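Local coordinates for protein levoglucosan dehydrogenase (Pseudarthrobacter phenanthrenivorans, PDB 6A3F) that oxidises the anhydrosugar levoglucosan to 3-dehydrolevoglucosan with NAD(+) as hydride acceptor, working as a homotetramer of the Gfo/Idh/MocA family, at residues Val149-Arg154 with Val214-Arg219. Residues are numbered along the deposited sequence; the frame is centred on the assembly and turned at random.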
ATOM      1  N   VAL B 149     -23.649  20.179  13.549  1.00 22.37           N
ATOM      2  CA  VAL B 149     -22.291  20.719  13.318  1.00 23.70           C
ATOM      3  C   VAL B 149     -21.609  19.858  12.228  1.00 25.07           C
ATOM      4  O   VAL B 149     -21.819  18.647  12.199  1.00 23.45           O
ATOM      5  CB  VAL B 149     -21.465  20.815  14.615  1.00 23.18           C
ATOM      6  CG1 VAL B 149     -21.253  19.490  15.304  1.00 24.84           C
ATOM      7  CG2 VAL B 149     -20.152  21.528  14.385  1.00 24.14           C
ATOM      8  N   ALA B 150     -20.849  20.489  11.344  1.00 22.44           N
ATOM      9  CA  ALA B 150     -20.408  19.870  10.050  1.00 22.10           C
ATOM     10  C   ALA B 150     -19.142  19.026  10.241  1.00 21.42           C
ATOM     11  O   ALA B 150     -18.108  19.349   9.593  1.00 21.30           O
ATOM     12  CB  ALA B 150     -20.151  20.957   9.027  1.00 24.47           C
ATOM     13  N   PHE B 151     -19.190  18.025  11.123  1.00 20.29           N
ATOM     14  CA  PHE B 151     -18.119  17.005  11.182  1.00 21.66           C
ATOM     15  C   PHE B 151     -18.424  15.959  10.073  1.00 21.82           C
ATOM     16  O   PHE B 151     -18.825  14.797  10.304  1.00 23.51           O
ATOM     17  CB  PHE B 151     -17.995  16.408  12.589  1.00 21.67           C
ATOM     18  CG  PHE B 151     -17.448  17.342  13.634  1.00 21.64           C
ATOM     19  CD1 PHE B 151     -16.242  18.000  13.435  1.00 23.30           C
ATOM     20  CD2 PHE B 151     -18.168  17.601  14.796  1.00 23.28           C
ATOM     21  CE1 PHE B 151     -15.733  18.860  14.396  1.00 22.62           C
ATOM     22  CE2 PHE B 151     -17.663  18.471  15.753  1.00 23.74           C
ATOM     23  CZ  PHE B 151     -16.463  19.115  15.536  1.00 25.51           C
ATOM     24  N   ASN B 152     -18.273  16.408   8.844  1.00 19.99           N
ATOM     25  CA  ASN B 152     -18.758  15.704   7.672  1.00 21.03           C
ATOM     26  C   ASN B 152     -17.983  14.384   7.466  1.00 21.65           C
ATOM     27  O   ASN B 152     -18.532  13.439   6.848  1.00 21.79           O
ATOM     28  CB  ASN B 152     -18.685  16.590   6.442  1.00 21.07           C
ATOM     29  CG  ASN B 152     -17.265  16.965   6.120  1.00 22.34           C
ATOM     30  OD1 ASN B 152     -16.672  17.706   6.901  1.00 23.85           O
ATOM     31  ND2 ASN B 152     -16.701  16.374   5.057  1.00 21.91           N
ATOM     32  N   TYR B 153     -16.737  14.304   7.956  1.00 20.06           N
ATOM     33  CA  TYR B 153     -15.907  13.169   7.669  1.00 21.12           C
ATOM     34  C   TYR B 153     -16.417  11.924   8.381  1.00 20.12           C
ATOM     35  O   TYR B 153     -16.123  10.815   7.921  1.00 20.25           O
ATOM     36  CB  TYR B 153     -14.444  13.405   8.024  1.00 21.02           C
ATOM     37  CG  TYR B 153     -13.743  14.401   7.147  1.00 20.41           C
ATOM     38  CD1 TYR B 153     -13.539  14.155   5.798  1.00 20.38           C
ATOM     39  CD2 TYR B 153     -13.337  15.629   7.670  1.00 21.55           C
ATOM     40  CE1 TYR B 153     -12.883  15.073   5.004  1.00 20.35           C
ATOM     41  CE2 TYR B 153     -12.698  16.566   6.874  1.00 21.29           C
ATOM     42  CZ  TYR B 153     -12.435  16.265   5.545  1.00 22.09           C
ATOM     43  OH  TYR B 153     -11.780  17.156   4.732  1.00 20.23           O
ATOM     44  N   ARG B 154     -17.233  12.056   9.425  1.00 22.94           N
ATOM     45  CA  ARG B 154     -17.767  10.832  10.035  1.00 22.73           C
ATOM     46  C   ARG B 154     -18.812  10.159   9.125  1.00 20.44           C
ATOM     47  O   ARG B 154     -19.162   9.002   9.409  1.00 22.11           O
ATOM     48  CB  ARG B 154     -18.306  11.114  11.438  1.00 22.68           C
ATOM     49  CG  ARG B 154     -19.662  11.799  11.460  1.00 23.45           C
ATOM     50  CD  ARG B 154     -20.615  11.367  12.572  1.00 22.61           C
ATOM     51  NE  ARG B 154     -20.243  11.870  13.901  1.00 21.86           N
ATOM     52  CZ  ARG B 154     -21.027  11.794  14.983  1.00 21.96           C
ATOM     53  NH1 ARG B 154     -22.224  11.245  14.887  1.00 26.16           N
ATOM     54  NH2 ARG B 154     -20.604  12.224  16.158  1.00 23.32           N
ATOM     55  N   VAL B 214     -11.080  14.623  14.251  1.00 20.86           N
ATOM     56  CA  VAL B 214     -10.619  13.361  14.827  1.00 20.78           C
ATOM     57  C   VAL B 214     -11.315  13.109  16.162  1.00 21.46           C
ATOM     58  O   VAL B 214     -11.676  11.965  16.461  1.00 20.29           O
ATOM     59  CB  VAL B 214      -9.090  13.306  14.976  1.00 23.94           C
ATOM     60  CG1 VAL B 214      -8.615  11.966  15.556  1.00 25.36           C
ATOM     61  CG2 VAL B 214      -8.448  13.554  13.620  1.00 26.01           C
ATOM     62  N   ILE B 215     -11.461  14.151  16.979  1.00 20.57           N
ATOM     63  CA  ILE B 215     -12.162  14.022  18.270  1.00 21.20           C
ATOM     64  C   ILE B 215     -13.607  13.579  18.052  1.00 21.66           C
ATOM     65  O   ILE B 215     -14.071  12.666  18.757  1.00 22.25           O
ATOM     66  CB  ILE B 215     -12.059  15.345  19.076  1.00 20.85           C
ATOM     67  CG1 ILE B 215     -10.603  15.576  19.486  1.00 21.85           C
ATOM     68  CG2 ILE B 215     -12.984  15.360  20.262  1.00 23.02           C
ATOM     69  CD1 ILE B 215     -10.346  16.977  19.947  1.00 23.46           C
ATOM     70  N   ASP B 216     -14.278  14.122  17.024  1.00 21.95           N
ATOM     71  CA  ASP B 216     -15.637  13.713  16.694  1.00 20.82           C
ATOM     72  C   ASP B 216     -15.665  12.225  16.359  1.00 21.22           C
ATOM     73  O   ASP B 216     -16.544  11.454  16.871  1.00 20.01           O
ATOM     74  CB  ASP B 216     -16.281  14.525  15.555  1.00 22.58           C
ATOM     75  CG  ASP B 216     -17.644  13.970  15.170  1.00 22.62           C
ATOM     76  OD1 ASP B 216     -18.632  14.160  15.939  1.00 22.63           O
ATOM     77  OD2 ASP B 216     -17.730  13.239  14.145  1.00 22.89           O
ATOM     78  N   MET B 217     -14.683  11.782  15.570  1.00 20.27           N
ATOM     79  CA  MET B 217     -14.581  10.336  15.268  1.00 22.26           C
ATOM     80  C   MET B 217     -14.361   9.498  16.528  1.00 21.73           C
ATOM     81  O   MET B 217     -14.918   8.433  16.602  1.00 20.85           O
ATOM     82  CB  MET B 217     -13.460  10.026  14.270  1.00 21.44           C
ATOM     83  CG  MET B 217     -13.818  10.431  12.905  1.00 22.71           C
ATOM     84  SD  MET B 217     -12.568   9.945  11.640  1.00 24.12           S
ATOM     85  CE  MET B 217     -13.207  10.946  10.300  1.00 23.91           C
ATOM     86  N   ALA B 218     -13.525   9.938  17.451  1.00 19.11           N
ATOM     87  CA  ALA B 218     -13.278   9.207  18.692  1.00 20.29           C
ATOM     88  C   ALA B 218     -14.581   9.100  19.499  1.00 21.13           C
ATOM     89  O   ALA B 218     -14.884   8.036  20.039  1.00 19.95           O
ATOM     90  CB  ALA B 218     -12.200   9.850  19.478  1.00 20.09           C
ATOM     91  N   ARG B 219     -15.358  10.190  19.544  1.00 20.04           N
ATOM     92  CA  ARG B 219     -16.610  10.164  20.315  1.00 22.40           C
ATOM     93  C   ARG B 219     -17.601   9.204  19.634  1.00 22.82           C
ATOM     94  O   ARG B 219     -18.335   8.455  20.295  1.00 21.38           O
ATOM     95  CB  ARG B 219     -17.161  11.577  20.451  1.00 23.70           C
ATOM     96  CG  ARG B 219     -16.405  12.447  21.443  1.00 25.33           C
ATOM     97  CD  ARG B 219     -17.143  13.785  21.600  1.00 25.38           C
ATOM     98  NE  ARG B 219     -18.412  13.614  22.286  1.00 25.93           N
ATOM     99  CZ  ARG B 219     -19.622  13.686  21.740  1.00 27.53           C
ATOM    100  NH1 ARG B 219     -19.795  13.989  20.462  1.00 28.18           N
ATOM    101  NH2 ARG B 219     -20.680  13.427  22.490  1.00 29.24           N
TER
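R154 NH2 donates to D216 OD1 at 2.8 Å, and R154 NE donates to D216 OD2 at 2.9 Å, so the guanidinium meets the carboxylate side-on in a buried two-bond salt bridge. The NE bond is almost straight (175°), lies in the guanidinium plane and uses the syn lone pair of OD2; the NH2 bond is more bent (144°) and tilted from both planes. The two flat groups are nearly coplanar, 22° apart. In R154, chi1 puts CG between the backbone N and the carbonyl carbon, and bends at chi2 and chi3 turn NE onto OD2; CB, CG and CD run alongside that oxygen. The F151 ring, nearly parallel to the carboxylate, packs on its flat: D216 CB sits over one ring face, 3.9 Å from the F151 centroid, in a CH-pi contact, and F151 CB lies 3.5 Å from D216 OD2. One residue further along the helix, M217 runs out extended, and its CE methyl packs on Y153 CB at 3.6 Å. The Y153 ring itself leads away to the levoglucosan site, edge-to-face with H213, while A150 and N152 of the same loop bind NADH. S377 takes a hydrogen bond from R154 NH1. The contact thus ties the loop between strand 147-149 of the Rossmann domain and helix 157-167 to helix 206-221 of the substrate-binding domain, which packs on strand 174-182 through V214 and A218 and on helix 380-399 through I215 and R219.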